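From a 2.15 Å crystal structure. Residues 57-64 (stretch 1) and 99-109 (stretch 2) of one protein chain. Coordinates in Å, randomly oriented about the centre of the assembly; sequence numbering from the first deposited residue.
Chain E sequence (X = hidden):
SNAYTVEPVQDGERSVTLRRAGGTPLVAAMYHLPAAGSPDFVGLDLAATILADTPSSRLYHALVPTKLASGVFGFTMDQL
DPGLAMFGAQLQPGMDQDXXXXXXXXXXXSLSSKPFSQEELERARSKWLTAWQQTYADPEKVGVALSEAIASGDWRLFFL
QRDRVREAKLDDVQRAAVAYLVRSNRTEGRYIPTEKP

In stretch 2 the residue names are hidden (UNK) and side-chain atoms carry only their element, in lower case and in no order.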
ATOM      1  N   SER E  57      -8.990  -8.735 -24.536  1.00 14.60           N
ATOM      2  CA  SER E  57      -9.467  -9.995 -23.967  1.00 14.92           C
ATOM      3  C   SER E  57     -10.661 -10.539 -24.799  1.00 14.58           C
ATOM      4  O   SER E  57     -11.337  -9.765 -25.444  1.00 14.98           O
ATOM      5  CB  SER E  57      -9.914  -9.770 -22.539  1.00 14.86           C
ATOM      6  OG  SER E  57     -11.117  -9.008 -22.538  1.00 17.59           O
ATOM      7  N   ARG E  58     -10.938 -11.837 -24.734  1.00 13.94           N
ATOM      8  CA  ARG E  58     -11.957 -12.452 -25.589  1.00 15.12           C
ATOM      9  C   ARG E  58     -13.334 -11.880 -25.236  1.00 16.18           C
ATOM     10  O   ARG E  58     -14.082 -11.435 -26.121  1.00 16.76           O
ATOM     11  CB  ARG E  58     -11.944 -13.994 -25.485  1.00 15.38           C
ATOM     12  CG  ARG E  58     -10.641 -14.714 -25.936  1.00 17.07           C
ATOM     13  CD  ARG E  58     -10.316 -14.429 -27.448  1.00 19.77           C
ATOM     14  NE  ARG E  58      -9.194 -15.203 -28.008  1.00 18.53           N
ATOM     15  CZ  ARG E  58      -9.311 -16.432 -28.515  1.00 18.16           C
ATOM     16  NH1 ARG E  58     -10.483 -17.063 -28.513  1.00 18.64           N
ATOM     17  NH2 ARG E  58      -8.250 -17.063 -28.986  1.00 16.47           N
ATOM     18  N   LEU E  59     -13.662 -11.865 -23.945  1.00 16.06           N
ATOM     19  CA  LEU E  59     -14.907 -11.270 -23.486  1.00 16.20           C
ATOM     20  C   LEU E  59     -15.075  -9.799 -23.919  1.00 16.22           C
ATOM     21  O   LEU E  59     -16.132  -9.415 -24.454  1.00 15.88           O
ATOM     22  CB  LEU E  59     -15.098 -11.441 -21.971  1.00 15.59           C
ATOM     23  CG  LEU E  59     -15.283 -12.898 -21.503  1.00 17.28           C
ATOM     24  CD1 LEU E  59     -15.237 -13.035 -19.939  1.00 19.37           C
ATOM     25  CD2 LEU E  59     -16.570 -13.447 -22.026  1.00 18.77           C
ATOM     26  N   TYR E  60     -14.063  -8.986 -23.659  1.00 15.14           N
ATOM     27  CA  TYR E  60     -14.192  -7.583 -23.958  1.00 16.02           C
ATOM     28  C   TYR E  60     -14.527  -7.412 -25.426  1.00 16.35           C
ATOM     29  O   TYR E  60     -15.488  -6.728 -25.758  1.00 16.34           O
ATOM     30  CB  TYR E  60     -12.940  -6.792 -23.564  1.00 15.86           C
ATOM     31  CG  TYR E  60     -13.086  -5.268 -23.683  1.00 16.54           C
ATOM     32  CD1 TYR E  60     -13.333  -4.493 -22.543  1.00 17.61           C
ATOM     33  CD2 TYR E  60     -12.936  -4.600 -24.928  1.00 12.78           C
ATOM     34  CE1 TYR E  60     -13.474  -3.094 -22.607  1.00 14.52           C
ATOM     35  CE2 TYR E  60     -13.061  -3.166 -25.010  1.00 16.20           C
ATOM     36  CZ  TYR E  60     -13.309  -2.444 -23.822  1.00 14.83           C
ATOM     37  OH  TYR E  60     -13.423  -1.089 -23.846  1.00 22.02           O
ATOM     38  N   HIS E  61     -13.774  -8.077 -26.293  1.00 16.69           N
ATOM     39  CA  HIS E  61     -13.989  -7.932 -27.720  1.00 17.86           C
ATOM     40  C   HIS E  61     -15.377  -8.413 -28.200  1.00 17.68           C
ATOM     41  O   HIS E  61     -15.941  -7.840 -29.125  1.00 17.01           O
ATOM     42  CB  HIS E  61     -12.899  -8.667 -28.496  1.00 18.72           C
ATOM     43  CG  HIS E  61     -12.847  -8.275 -29.928  1.00 20.11           C
ATOM     44  ND1 HIS E  61     -12.295  -7.085 -30.343  1.00 21.27           N
ATOM     45  CD2 HIS E  61     -13.317  -8.886 -31.040  1.00 21.58           C
ATOM     46  CE1 HIS E  61     -12.416  -6.985 -31.653  1.00 20.07           C
ATOM     47  NE2 HIS E  61     -13.042  -8.059 -32.098  1.00 19.89           N
ATOM     48  N   ALA E  62     -15.911  -9.461 -27.570  1.00 16.87           N
ATOM     49  CA  ALA E  62     -17.212 -10.008 -27.972  1.00 17.42           C
ATOM     50  C   ALA E  62     -18.364  -9.139 -27.488  1.00 17.36           C
ATOM     51  O   ALA E  62     -19.358  -8.986 -28.190  1.00 17.04           O
ATOM     52  CB  ALA E  62     -17.368 -11.438 -27.455  1.00 17.29           C
ATOM     53  N   LEU E  63     -18.223  -8.548 -26.295  1.00 16.84           N
ATOM     54  CA  LEU E  63     -19.354  -7.872 -25.655  1.00 16.70           C
ATOM     55  C   LEU E  63     -19.431  -6.341 -25.771  1.00 17.34           C
ATOM     56  O   LEU E  63     -20.514  -5.777 -25.699  1.00 16.36           O
ATOM     57  CB  LEU E  63     -19.439  -8.314 -24.187  1.00 16.77           C
ATOM     58  CG  LEU E  63     -19.499  -9.847 -24.006  1.00 17.52           C
ATOM     59  CD1 LEU E  63     -19.420 -10.267 -22.557  1.00 14.37           C
ATOM     60  CD2 LEU E  63     -20.768 -10.341 -24.620  1.00 22.04           C
ATOM     61  N   VAL E  64     -18.286  -5.673 -25.894  1.00 18.41           N
ATOM     62  CA  VAL E  64     -18.222  -4.208 -25.729  1.00 19.66           C
ATOM     63  C   VAL E  64     -18.237  -3.428 -27.052  1.00 20.06           C
ATOM     64  O   VAL E  64     -19.084  -2.554 -27.228  1.00 20.10           O
ATOM     65  CB  VAL E  64     -17.038  -3.738 -24.811  1.00 19.68           C
ATOM     66  CG1 VAL E  64     -17.076  -2.230 -24.635  1.00 18.69           C
ATOM     67  CG2 VAL E  64     -17.126  -4.410 -23.416  1.00 20.13           C
ATOM     68  N   UNK E  99     -29.131 -11.598 -24.093  1.00 21.93           N
ATOM     69  CA  UNK E  99     -28.234 -11.609 -25.240  1.00 21.50           C
ATOM     70  C   UNK E  99     -26.790 -11.408 -24.799  1.00 20.87           C
ATOM     71  O   UNK E  99     -25.880 -11.970 -25.414  1.00 21.41           O
ATOM     72  c   UNK E  99     -27.391  -9.832 -29.879  1.00 26.29           C
ATOM     73  c   UNK E  99     -28.645 -10.574 -26.290  1.00 21.94           C
ATOM     74  n   UNK E  99     -26.808 -11.189 -30.151  1.00 24.29           N
ATOM     75  c   UNK E  99     -28.346  -9.833 -28.687  1.00 25.00           C
ATOM     76  c   UNK E  99     -27.749 -10.594 -27.518  1.00 23.28           C
ATOM     77  N   UNK E 100     -26.578 -10.634 -23.727  1.00 19.50           N
ATOM     78  CA  UNK E 100     -25.246 -10.500 -23.124  1.00 19.06           C
ATOM     79  C   UNK E 100     -24.787 -11.830 -22.544  1.00 17.90           C
ATOM     80  O   UNK E 100     -23.723 -12.321 -22.863  1.00 17.37           O
ATOM     81  c   UNK E 100     -25.208  -9.372 -22.028  1.00 18.83           C
ATOM     82  N   UNK E 101     -25.622 -12.425 -21.710  1.00 18.05           N
ATOM     83  CA  UNK E 101     -25.296 -13.681 -21.055  1.00 18.80           C
ATOM     84  C   UNK E 101     -25.099 -14.787 -22.112  1.00 19.63           C
ATOM     85  O   UNK E 101     -24.228 -15.658 -21.975  1.00 19.55           O
ATOM     86  c   UNK E 101     -26.260 -15.066 -18.990  1.00 19.73           C
ATOM     87  c   UNK E 101     -27.473 -14.989 -18.090  1.00 18.67           C
ATOM     88  c   UNK E 101     -24.987 -14.887 -18.189  1.00 17.39           C
ATOM     89  c   UNK E 101     -26.427 -14.015 -20.090  1.00 18.54           C
ATOM     90  N   UNK E 102     -25.929 -14.730 -23.166  1.00 20.52           N
ATOM     91  CA  UNK E 102     -25.832 -15.610 -24.329  1.00 21.44           C
ATOM     92  C   UNK E 102     -24.448 -15.526 -24.966  1.00 21.40           C
ATOM     93  O   UNK E 102     -23.783 -16.556 -25.134  1.00 22.43           O
ATOM     94  c   UNK E 102     -26.896 -15.253 -25.378  1.00 21.33           C
ATOM     95  c   UNK E 102     -26.609 -15.808 -26.777  1.00 24.79           C
ATOM     96  c   UNK E 102     -26.468 -17.323 -26.779  1.00 28.93           C
ATOM     97  n   UNK E 102     -25.529 -17.849 -27.584  1.00 29.61           N
ATOM     98  o   UNK E 102     -27.184 -18.012 -26.049  1.00 28.53           O
ATOM     99  N   UNK E 103     -24.034 -14.315 -25.346  1.00 20.37           N
ATOM    100  CA  UNK E 103     -22.744 -14.136 -25.960  1.00 20.14           C
ATOM    101  C   UNK E 103     -21.594 -14.452 -25.001  1.00 19.66           C
ATOM    102  O   UNK E 103     -20.619 -15.054 -25.419  1.00 20.64           O
ATOM    103  o   UNK E 103     -23.692 -12.418 -27.393  1.00 21.76           O
ATOM    104  c   UNK E 103     -22.574 -12.727 -26.539  1.00 20.24           C
ATOM    105  c   UNK E 103     -21.255 -12.616 -27.336  1.00 18.51           C
ATOM    106  N   UNK E 104     -21.686 -14.024 -23.739  1.00 18.99           N
ATOM    107  CA  UNK E 104     -20.631 -14.335 -22.743  1.00 18.20           C
ATOM    108  C   UNK E 104     -20.337 -15.848 -22.642  1.00 17.42           C
ATOM    109  O   UNK E 104     -19.177 -16.258 -22.614  1.00 16.87           O
ATOM    110  c   UNK E 104     -19.222 -12.956 -19.838  1.00 19.14           C
ATOM    111  c   UNK E 104     -21.019 -13.828 -21.335  1.00 18.23           C
ATOM    112  c   UNK E 104     -20.020 -14.179 -20.213  1.00 18.76           C
ATOM    113  c   UNK E 104     -20.776 -14.660 -19.016  1.00 22.51           C
ATOM    114  N   UNK E 105     -21.380 -16.665 -22.517  1.00 17.08           N
ATOM    115  CA  UNK E 105     -21.169 -18.111 -22.353  1.00 16.63           C
ATOM    116  C   UNK E 105     -20.731 -18.772 -23.671  1.00 16.78           C
ATOM    117  O   UNK E 105     -19.925 -19.702 -23.662  1.00 16.72           O
ATOM    118  c   UNK E 105     -22.417 -18.852 -21.825  1.00 16.86           C
ATOM    119  o   UNK E 105     -23.513 -18.629 -22.721  1.00 16.67           O
ATOM    120  c   UNK E 105     -22.790 -18.405 -20.417  1.00 17.30           C
ATOM    121  N   UNK E 106     -21.262 -18.313 -24.804  1.00 17.07           N
ATOM    122  CA  UNK E 106     -20.755 -18.802 -26.110  1.00 17.11           C
ATOM    123  C   UNK E 106     -19.257 -18.581 -26.273  1.00 17.07           C
ATOM    124  O   UNK E 106     -18.557 -19.435 -26.797  1.00 18.92           O
ATOM    125  c   UNK E 106     -21.513 -18.196 -27.261  1.00 16.91           C
ATOM    126  N   UNK E 107     -18.733 -17.453 -25.809  1.00 17.48           N
ATOM    127  CA  UNK E 107     -17.300 -17.148 -26.025  1.00 16.19           C
ATOM    128  C   UNK E 107     -16.482 -18.069 -25.153  1.00 16.64           C
ATOM    129  O   UNK E 107     -15.453 -18.623 -25.579  1.00 16.96           O
ATOM    130  c   UNK E 107     -15.495 -15.329 -25.829  1.00 13.71           C
ATOM    131  c   UNK E 107     -16.968 -15.680 -25.597  1.00 16.43           C
ATOM    132  o   UNK E 107     -17.830 -14.773 -26.276  1.00 12.49           O
ATOM    133  N   UNK E 108     -16.949 -18.227 -23.923  1.00 16.55           N
ATOM    134  CA  UNK E 108     -16.239 -19.017 -22.922  1.00 17.80           C
ATOM    135  C   UNK E 108     -16.185 -20.487 -23.300  1.00 18.18           C
ATOM    136  O   UNK E 108     -15.147 -21.115 -23.186  1.00 19.63           O
ATOM    137  c   UNK E 108     -16.886 -18.860 -21.540  1.00 17.75           C
ATOM    138  c   UNK E 108     -17.598 -17.421 -19.562  1.00 14.00           C
ATOM    139  c   UNK E 108     -16.742 -17.504 -20.856  1.00 16.48           C
ATOM    140  c   UNK E 108     -15.294 -17.112 -20.600  1.00 21.34           C
ATOM    141  N   UNK E 109     -17.306 -21.013 -23.780  1.00 18.38           N
ATOM    142  CA  UNK E 109     -17.462 -22.426 -24.072  1.00 17.64           C
ATOM    143  C   UNK E 109     -17.170 -22.829 -25.519  1.00 17.84           C
ATOM    144  O   UNK E 109     -17.293 -24.016 -25.895  1.00 17.44           O
ATOM    145  o   UNK E 109     -20.816 -22.247 -20.620  1.00 17.13           O
ATOM    146  c   UNK E 109     -20.534 -22.633 -21.760  1.00 15.88           C
ATOM    147  c   UNK E 109     -19.116 -22.427 -22.199  1.00 17.29           C
ATOM    148  o   UNK E 109     -21.367 -23.200 -22.524  1.00 14.44           O
ATOM    149  c   UNK E 109     -18.860 -22.843 -23.649  1.00 17.76           C
TER

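Position 99 carries four carbons in an unbranched row ending in nitrogen, extended through chi3 and turned at its end (chi4 p), and exposed, with no atom near stretch 1; this is Lys 99. Position 100 has a single side-chain carbon, and its backbone O touches Leu 63; it is Ala 100. Its CB points sideways and lies 5.2 Å from Leu 63 CD2, its nearest neighbour on stretch 1, but its backbone O lies 4.0 Å from Leu 63 CD2. Position 101 has four carbons forked at the second, its CA-to-CB bond points away from stretch 1, and it is Leu 101. At position 102, three carbons end in one oxygen and one nitrogen, the amide of Gln 102, which is exposed and touches a crystal neighbour.

Position 103 bears one carbon that carries an oxygen and a second carbon. The CB points toward stretch 1 and lies 3.6 Å from Leu 63 CD2. The residue is Thr 103; its CG2 is 4.1 Å from Ala 62 CB, while its OG1 donates a hydrogen bond to Lys 99 O (3.0 Å), one turn back. Position 104 has four carbons forked at the second, and one tip of the fork touches both Leu 59 and Leu 63. It is Leu 104, whose CD1 meets Leu 59 CD2 at 3.5 Å and Leu 63 CD1 at 3.8 Å.

Position 105 again has one carbon bearing an oxygen and a carbon, but here the CA-to-CB bond points away from stretch 1: Thr 105. Position 106, with one carbon out of reach, is Ala 106. Position 107 repeats the pattern of one carbon with an oxygen and a carbon, now with its CA-to-CB bond toward stretch 1; its outer carbon touches Arg 58 and its oxygen Ala 62. It is Thr 107. Its CG2 packs against Arg 58 CB (3.8 Å) and its OG1 approaches Ala 62 CB (3.6 Å); the same OG1 donates to Thr 103 O at 2.9 Å. Position 108 has four carbons forked at the second, and one tip carbon touches Leu 59; it is Leu 108, with CD2 4.1 Å from Leu 59 CD1. Position 109, three carbons ending in two oxygens, does not reach stretch 1, and is Glu 109, whose carboxylate oxygens are hydrogen-bonded elsewhere in the structure.

The two helices run at 140° between their directions, with axes 9.7 Å apart at closest approach, and the two stretches bury 362 Å², both sides summed. No hydrogen bond crosses between them. Leu 59 and Leu 63, one turn apart, lie with their CA atoms nearest those of Leu 104 and Ala 100, respectively, so the register runs in opposite senses along the two helices. Thr 103 and Thr 107 face the small side chain of Ala 62; their hydroxyls are hydrogen-bonded within their own helix, and across the interface they meet carbon atoms, in van der Waals contact. Beside them, Leu 59, Leu 63, Leu 104 and Leu 108 form a buried apolar cluster.

Stretch 2 99-109: KALQTLTATLE
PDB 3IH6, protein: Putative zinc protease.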